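PDB 2YHG: cellulose-binding protein from Saccharophagus degradans, which is of uncertain activity but resembles nucleoside hydrolases in the part described here, and may hydrolyse N- or O-glycosidic bonds during carbohydrate metabolism, the whole protein perhaps also binding polysaccharide. Local coordinates for residues G152-I157 / V182-G187; R208-W213 / D244-L249; P215-L220 / Y239-D244. One frame throughout, in Å; residues are numbered along the deposited sequence. Where two conformers were deposited one is given.

Interaction 1: residues G152-I157 / V182-G187; sequences GGCNTI and VYDILG
Ile157 and Val182 carry the purely apolar part of this contact, their branched tips reaching toward each other. Ile157 CG2 stands 4.1 Å from Val182 CG2, and Ile157 CD1 comes almost as near to the other methyl, Val182 CG1. Two beta-branched residues suit this place, because each offers a broad methyl surface close to its own backbone. With chi1 at 175°, Val182 holds CG1 anti to the backbone N and CG2 beside that N, anti to the carbonyl carbon, so that the two methyls meet different branches of the isoleucine.

The sulfur of Cys154 packs beside this pair. It lies against the root of the Asp184 side chain, with Cys154 SG 3.8 Å from Asp184 CB, and more loosely against Val182 CG1. A disulfide to Cys150 ties this sulfur to the end of strand 146-150. Cys154 is also the N-cap residue of helix 155-167, the first of two helices that lead from strand 146-150 to the adjacent parallel strand 180-185. The contact therefore lies inside a beta-alpha-beta crossover of the nucleoside hydrolase-like domain, where the start of the helix rests on the second strand.

The polar interactions gather on the Asp184 carboxylate at the end of that strand. Its OD1 accepts from Gly187 N at 3.0 Å in an Asx motif; the bond is bent (137°), the donor approaching on the syn side but 32° out of the carboxylate plane. A water lies within bonding reach of both segments, 2.8 Å from Gly152 O and 2.7 Å from Asp184 OD1, though the two bonds need not be made at once. The other oxygen, OD2, is held by the hydroxyl of Tyr204 and a salt bridge with Arg206. Gly187 has backbone angles that would press a beta carbon against the carbonyl O of Leu186, and the turn accordingly holds a glycine.

Interaction 2: residues R208-W213 / D244-L249; sequences RSVYSW and DTPAFL. With CA (calcium ion), chain B.
The carbonyl O of Thr245, a residue whose side chain packs on Trp213, accepts two backbone hydrogen bonds, from Phe248 N and from Leu249 N, both at 3.0 Å. This double grip holds the short helical turn around 246-249 and presents Thr245 and Pro246 to the loop 208-213. Proline suits its place because its rigid ring makes a compact apolar surface. Pro246 CG fits between two side chains of the loop, 4.0 Å from Val210 CG1 and 3.9 Å from Trp213 NE1; the valine crosses the proline at about a right angle.

The indole meets Thr245 at its far end, where Trp213 CH2 is 3.9 Å from Thr245 CG2. With chi1 at 64°, Trp213 CG sits between the backbone N and the carbonyl carbon, and the ring folds back over its own loop. NE1 then makes a weak, bent bond to Val210 O (3.0 Å, 131°). The threonine methyl serves the apolar contact, while its hydroxyl is held by Glu242 and Ser46.

Asp244, preceding Thr245, points away from the loop and binds the calcium ion through one oxygen, OD2 at 2.5 Å, since Asp244 OD1 is 3.6 Å from the ion. Two waters, Asp36, Asp43 and the carbonyl O of Trp151 also coordinate the ion. An aspartate cluster near the start of the domain, joined by a backbone carbonyl and a distant aspartate, is consistent with the calcium site of nucleoside hydrolases.

Interaction 3: residues P215-L220 / Y239-D244; sequences PSDSYL and YATEGD. With CA (calcium ion), chain B.
Thr241 makes the contact with the start of helix 217-225, and uses both branches of its side chain. With chi1 at -72°, its CG2 is anti to the backbone N and its OG1 anti to the carbonyl carbon. The methyl faces Pro215 CD and Leu220 CD1, while OG1 lies 3.7 Å from Leu220 CD1, the leucine and threonine meeting tip to tip. The hydroxyl also hydrogen-bonds, at 2.8 Å, a water that donates to Pro215 O and to Asp217 OD1. Threonine thus serves an apolar and a polar neighbour at once. Asp217 suits the first helical turn, where a negative charge would be expected to favour the helix N-terminus, and its OD2 makes a salt bridge with Arg237.

Next in sequence, Glu242 has a well-occupied carboxylate: OE1 pairs with Arg49, and OE2 is bonded to Tyr234 OH. Beyond Gly243 comes Asp244, the calcium ligand.

Across the contact, Ser216 OG accepts a nearly straight bond from Tyr219 N (3.0 Å, 168°), the classic serine N-cap of an alpha-helix.

All three contacts belong to the nucleoside hydrolase-like domain and lie roughly in a row: the centres of interactions 1 and 2 are 13 Å apart, those of 2 and 3 are 11 Å apart, and those of 1 and 3 are 21 Å apart. Both segments of interaction 1 come first in the sequence; those of interaction 3 fall between the two of interaction 2, overlapping the second at Asp244. Tyr183 and Ile185 of strand 180-185 pack on Ala247 and Asp244, and Trp213 packs on the backbone of Glu242. The shared calcium ligand thus sits where the parallel sheet, the short helix 246-249 and the loop 239-244 converge.

Interaction 1: residues G152-I157 / V182-G187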
# COMPACT_ATOMS: atom_id res chain seq x y z
N GLY A 152 -2.16 -4.06 -13.42
CA GLY A 152 -2.52 -4.97 -14.50
C GLY A 152 -1.73 -6.26 -14.26
O GLY A 152 -1.75 -6.82 -13.17
N GLY A 153 -1.03 -6.72 -15.31
CA GLY A 153 -0.18 -7.88 -15.16
C GLY A 153 1.10 -7.57 -14.39
O GLY A 153 1.36 -6.44 -14.00
N CYS A 154 1.89 -8.62 -14.15
CA CYS A 154 3.17 -8.47 -13.46
C CYS A 154 4.36 -8.63 -14.40
O CYS A 154 5.51 -8.69 -13.90
CB CYS A 154 3.32 -9.45 -12.30
SG CYS A 154 2.09 -9.35 -10.97
N ASN A 155 4.18 -8.68 -15.72
CA ASN A 155 5.28 -9.05 -16.57
C ASN A 155 6.45 -8.09 -16.62
O ASN A 155 7.53 -8.51 -17.04
CB ASN A 155 4.85 -9.50 -17.95
CG ASN A 155 4.42 -8.38 -18.88
OD1 ASN A 155 4.19 -7.24 -18.48
ND2 ASN A 155 4.33 -8.71 -20.15
N THR A 156 6.29 -6.82 -16.25
CA THR A 156 7.46 -5.93 -16.19
C THR A 156 8.37 -6.32 -15.04
O THR A 156 9.60 -6.24 -15.13
CB THR A 156 7.04 -4.46 -16.12
OG1 THR A 156 6.13 -4.14 -17.18
CG2 THR A 156 8.23 -3.56 -16.24
N ILE A 157 7.77 -6.76 -13.94
CA ILE A 157 8.52 -7.31 -12.81
C ILE A 157 9.18 -8.63 -13.25
O ILE A 157 10.36 -8.88 -12.95
CB ILE A 157 7.62 -7.53 -11.59
CG1 ILE A 157 6.83 -6.27 -11.22
CG2 ILE A 157 8.48 -7.98 -10.41
CD1 ILE A 157 5.73 -6.48 -10.19
N VAL A 182 6.19 -8.23 -4.06
CA VAL A 182 5.19 -8.00 -5.09
C VAL A 182 3.80 -7.95 -4.48
O VAL A 182 3.42 -8.84 -3.71
CB VAL A 182 5.25 -9.09 -6.19
CG1 VAL A 182 4.13 -8.92 -7.22
CG2 VAL A 182 6.62 -9.06 -6.89
N TYR A 183 3.04 -6.93 -4.88
CA TYR A 183 1.60 -6.84 -4.56
C TYR A 183 0.87 -6.85 -5.90
O TYR A 183 0.92 -5.88 -6.65
CB TYR A 183 1.28 -5.58 -3.74
CG TYR A 183 -0.07 -5.60 -3.08
CD1 TYR A 183 -1.24 -5.66 -3.83
CD2 TYR A 183 -0.20 -5.52 -1.71
CE1 TYR A 183 -2.47 -5.60 -3.21
CE2 TYR A 183 -1.46 -5.47 -1.08
CZ TYR A 183 -2.59 -5.52 -1.85
OH TYR A 183 -3.87 -5.45 -1.32
N ASP A 184 0.23 -7.99 -6.18
CA ASP A 184 -0.49 -8.26 -7.43
C ASP A 184 -1.98 -8.12 -7.15
O ASP A 184 -2.52 -8.83 -6.31
CB ASP A 184 -0.12 -9.69 -7.86
CG ASP A 184 -1.02 -10.33 -8.89
OD1 ASP A 184 -1.86 -9.63 -9.48
OD2 ASP A 184 -0.83 -11.57 -9.10
N ILE A 185 -2.65 -7.22 -7.86
CA ILE A 185 -4.10 -7.11 -7.77
C ILE A 185 -4.75 -8.16 -8.69
O ILE A 185 -4.67 -8.05 -9.91
CB ILE A 185 -4.60 -5.71 -8.14
CG1 ILE A 185 -4.06 -4.66 -7.14
CG2 ILE A 185 -6.14 -5.71 -8.22
CD1 ILE A 185 -4.84 -4.60 -5.83
N LEU A 186 -5.35 -9.16 -8.06
CA LEU A 186 -6.27 -10.12 -8.67
C LEU A 186 -5.67 -11.14 -9.61
O LEU A 186 -6.34 -12.14 -9.90
CB LEU A 186 -7.45 -9.42 -9.36
CG LEU A 186 -8.48 -8.87 -8.39
CD1 LEU A 186 -9.28 -7.72 -9.01
CD2 LEU A 186 -9.44 -9.98 -7.97
N GLY A 187 -4.48 -10.95 -10.16
CA GLY A 187 -3.90 -11.86 -11.14
C GLY A 187 -4.40 -11.57 -12.52
O GLY A 187 -5.52 -11.92 -12.92
O HOH W 1 -1.45 -9.38 -12.13

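Interaction 2: residues R208-W213 / D244-L249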
# COMPACT_ATOMS: atom_id res chain seq x y z
N ARG A 208 -7.34 -10.39 -3.68
CA ARG A 208 -8.57 -10.58 -4.42
C ARG A 208 -9.77 -9.91 -3.81
O ARG A 208 -10.78 -9.68 -4.50
CB ARG A 208 -8.85 -12.05 -4.59
CG ARG A 208 -7.75 -12.80 -5.31
CD ARG A 208 -8.11 -14.30 -5.43
NE ARG A 208 -8.08 -14.92 -4.11
CZ ARG A 208 -8.74 -16.04 -3.83
NH1 ARG A 208 -9.42 -16.70 -4.77
NH2 ARG A 208 -8.77 -16.46 -2.57
N SER A 209 -9.72 -9.57 -2.52
CA SER A 209 -10.89 -9.03 -1.85
C SER A 209 -10.81 -7.51 -1.80
O SER A 209 -10.69 -6.89 -0.72
CB SER A 209 -11.04 -9.62 -0.44
OG SER A 209 -11.35 -11.00 -0.46
N VAL A 210 -10.87 -6.92 -2.98
CA VAL A 210 -10.51 -5.52 -3.20
C VAL A 210 -11.72 -4.65 -3.54
O VAL A 210 -11.54 -3.51 -3.97
CB VAL A 210 -9.41 -5.38 -4.28
CG1 VAL A 210 -8.14 -6.05 -3.80
CG2 VAL A 210 -9.89 -5.92 -5.64
N TYR A 211 -12.92 -5.15 -3.29
CA TYR A 211 -14.15 -4.56 -3.82
C TYR A 211 -15.14 -4.08 -2.76
O TYR A 211 -16.22 -3.63 -3.13
CB TYR A 211 -14.85 -5.56 -4.71
CG TYR A 211 -14.13 -5.87 -6.00
CD1 TYR A 211 -13.97 -4.91 -6.97
CD2 TYR A 211 -13.61 -7.11 -6.24
CE1 TYR A 211 -13.31 -5.20 -8.18
CE2 TYR A 211 -13.03 -7.43 -7.46
CZ TYR A 211 -12.90 -6.47 -8.43
OH TYR A 211 -12.41 -6.80 -9.68
N SER A 212 -14.82 -4.18 -1.47
CA SER A 212 -15.82 -3.94 -0.42
C SER A 212 -15.64 -2.64 0.35
O SER A 212 -16.48 -2.31 1.16
CB SER A 212 -15.81 -5.09 0.58
OG SER A 212 -16.15 -6.29 -0.05
N TRP A 213 -14.62 -1.87 0.05
CA TRP A 213 -14.24 -0.69 0.83
C TRP A 213 -14.61 0.63 0.17
O TRP A 213 -14.52 1.68 0.83
CB TRP A 213 -12.72 -0.73 1.08
CG TRP A 213 -11.92 -0.64 -0.17
CD1 TRP A 213 -11.57 -1.67 -0.98
CD2 TRP A 213 -11.46 0.56 -0.81
NE1 TRP A 213 -10.94 -1.20 -2.10
CE2 TRP A 213 -10.87 0.17 -2.03
CE3 TRP A 213 -11.47 1.91 -0.47
CZ2 TRP A 213 -10.37 1.09 -2.96
CZ3 TRP A 213 -10.96 2.83 -1.38
CH2 TRP A 213 -10.42 2.42 -2.60
N ASP A 244 -7.40 -1.26 -7.88
CA ASP A 244 -5.98 -1.45 -7.67
C ASP A 244 -5.44 -0.70 -6.47
O ASP A 244 -4.29 -0.92 -6.07
CB ASP A 244 -5.22 -1.02 -8.89
CG ASP A 244 -5.63 -1.78 -10.11
OD1 ASP A 244 -5.65 -3.02 -10.00
OD2 ASP A 244 -5.98 -1.18 -11.15
N THR A 245 -6.21 0.20 -5.89
CA THR A 245 -5.70 1.06 -4.81
C THR A 245 -5.17 0.33 -3.58
O THR A 245 -4.22 0.83 -2.99
CB THR A 245 -6.75 2.13 -4.50
OG1 THR A 245 -6.69 3.05 -5.60
CG2 THR A 245 -6.55 2.83 -3.17
N PRO A 246 -5.68 -0.85 -3.23
CA PRO A 246 -5.06 -1.58 -2.10
C PRO A 246 -3.56 -1.80 -2.28
O PRO A 246 -2.84 -1.94 -1.27
CB PRO A 246 -5.87 -2.85 -2.02
CG PRO A 246 -7.24 -2.38 -2.46
CD PRO A 246 -6.94 -1.50 -3.65
N ALA A 247 -3.09 -1.87 -3.52
CA ALA A 247 -1.68 -2.10 -3.82
C ALA A 247 -0.77 -0.95 -3.40
O ALA A 247 0.45 -1.15 -3.35
CB ALA A 247 -1.51 -2.41 -5.29
N PHE A 248 -1.29 0.22 -3.10
CA PHE A 248 -0.51 1.20 -2.34
C PHE A 248 -1.05 1.49 -0.97
O PHE A 248 -0.26 1.89 -0.10
CB PHE A 248 -0.22 2.52 -3.10
CG PHE A 248 -1.43 3.24 -3.56
CD1 PHE A 248 -2.00 2.94 -4.79
CD2 PHE A 248 -1.96 4.31 -2.84
CE1 PHE A 248 -3.10 3.64 -5.25
CE2 PHE A 248 -3.09 4.97 -3.27
CZ PHE A 248 -3.64 4.64 -4.51
N LEU A 249 -2.32 1.27 -0.68
CA LEU A 249 -2.77 1.49 0.69
C LEU A 249 -2.06 0.54 1.64
O LEU A 249 -1.91 0.87 2.83
CB LEU A 249 -4.29 1.33 0.83
CG LEU A 249 -5.13 2.28 0.01
CD1 LEU A 249 -6.61 2.09 0.41
CD2 LEU A 249 -4.68 3.73 0.18
CA CA B . -5.74 -2.06 -13.52
O HOH W 2 -8.30 -2.28 -13.39
O HOH W 3 -6.66 -3.83 -15.00

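Interaction 3: residues P215-L220 / Y239-D244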
# COMPACT_ATOMS: atom_id res chain seq x y z
N PRO A 215 -15.80 4.05 -1.78
CA PRO A 215 -16.79 5.10 -1.54
C PRO A 215 -17.78 5.18 -2.68
O PRO A 215 -17.58 4.60 -3.75
CB PRO A 215 -15.94 6.34 -1.48
CG PRO A 215 -14.92 6.09 -2.55
CD PRO A 215 -14.61 4.58 -2.47
N SER A 216 -18.83 5.97 -2.46
CA SER A 216 -19.90 6.11 -3.43
C SER A 216 -19.49 7.03 -4.57
O SER A 216 -18.61 7.86 -4.46
CB SER A 216 -21.17 6.67 -2.77
OG SER A 216 -20.93 8.00 -2.43
N ASP A 217 -20.25 6.94 -5.65
CA ASP A 217 -20.06 7.82 -6.80
C ASP A 217 -20.31 9.27 -6.42
O ASP A 217 -19.64 10.16 -6.93
CB ASP A 217 -20.97 7.43 -7.94
CG ASP A 217 -20.62 6.09 -8.58
OD1 ASP A 217 -19.46 5.59 -8.47
OD2 ASP A 217 -21.54 5.52 -9.23
N SER A 218 -21.25 9.54 -5.52
CA SER A 218 -21.52 10.90 -5.04
C SER A 218 -20.40 11.48 -4.21
O SER A 218 -20.06 12.64 -4.34
CB SER A 218 -22.78 10.91 -4.18
OG SER A 218 -22.98 12.21 -3.66
N TYR A 219 -19.80 10.65 -3.34
CA TYR A 219 -18.59 11.06 -2.62
C TYR A 219 -17.55 11.52 -3.62
O TYR A 219 -16.87 12.52 -3.46
CB TYR A 219 -18.09 9.90 -1.77
CG TYR A 219 -16.65 10.03 -1.32
CD1 TYR A 219 -15.62 9.66 -2.16
CD2 TYR A 219 -16.32 10.46 -0.04
CE1 TYR A 219 -14.31 9.67 -1.75
CE2 TYR A 219 -14.97 10.52 0.38
CZ TYR A 219 -13.97 10.11 -0.48
OH TYR A 219 -12.63 10.06 -0.12
N LEU A 220 -17.35 10.73 -4.67
CA LEU A 220 -16.30 11.05 -5.63
C LEU A 220 -16.63 12.39 -6.31
O LEU A 220 -15.76 13.24 -6.46
CB LEU A 220 -16.16 9.94 -6.68
CG LEU A 220 -15.67 8.60 -6.10
CD1 LEU A 220 -15.77 7.52 -7.18
CD2 LEU A 220 -14.27 8.73 -5.55
N TYR A 239 -16.79 0.12 -13.80
CA TYR A 239 -17.15 -1.13 -13.16
C TYR A 239 -17.00 -0.97 -11.66
O TYR A 239 -17.98 -0.70 -10.97
CB TYR A 239 -16.32 -2.28 -13.71
CG TYR A 239 -16.66 -3.58 -13.14
CD1 TYR A 239 -17.90 -4.17 -13.37
CD2 TYR A 239 -15.73 -4.28 -12.41
CE1 TYR A 239 -18.21 -5.43 -12.85
CE2 TYR A 239 -16.01 -5.55 -11.91
CZ TYR A 239 -17.27 -6.08 -12.08
OH TYR A 239 -17.53 -7.34 -11.58
N ALA A 240 -15.77 -1.05 -11.15
CA ALA A 240 -15.46 -0.79 -9.75
C ALA A 240 -14.58 0.44 -9.64
O ALA A 240 -13.74 0.71 -10.52
CB ALA A 240 -14.73 -1.99 -9.11
N THR A 241 -14.70 1.15 -8.53
CA THR A 241 -13.84 2.27 -8.23
C THR A 241 -12.52 1.74 -7.66
O THR A 241 -12.51 0.94 -6.74
CB THR A 241 -14.51 3.21 -7.26
OG1 THR A 241 -15.54 3.88 -7.99
CG2 THR A 241 -13.59 4.24 -6.67
N GLU A 242 -11.40 2.17 -8.24
CA GLU A 242 -10.07 2.00 -7.63
C GLU A 242 -9.84 0.55 -7.15
O GLU A 242 -9.30 0.31 -6.07
CB GLU A 242 -9.87 2.98 -6.47
CG GLU A 242 -9.72 4.39 -6.96
CD GLU A 242 -9.32 5.34 -5.89
OE1 GLU A 242 -8.25 5.09 -5.26
OE2 GLU A 242 -10.06 6.32 -5.58
N GLY A 243 -10.07 -0.44 -8.02
CA GLY A 243 -9.78 -1.81 -7.64
C GLY A 243 -8.31 -2.06 -7.30
O GLY A 243 -8.02 -2.97 -6.54
N ASP A 244 -7.40 -1.26 -7.88
CA ASP A 244 -5.98 -1.45 -7.67
C ASP A 244 -5.44 -0.70 -6.47
O ASP A 244 -4.29 -0.92 -6.07
CB ASP A 244 -5.22 -1.02 -8.89
CG ASP A 244 -5.63 -1.78 -10.11
OD1 ASP A 244 -5.65 -3.02 -10.00
OD2 ASP A 244 -5.98 -1.18 -11.15
CA CA B . -5.74 -2.06 -13.52
O HOH W 4 -17.81 4.43 -6.52
O HOH W 2 -8.30 -2.28 -13.39
O HOH W 3 -6.66 -3.83 -15.00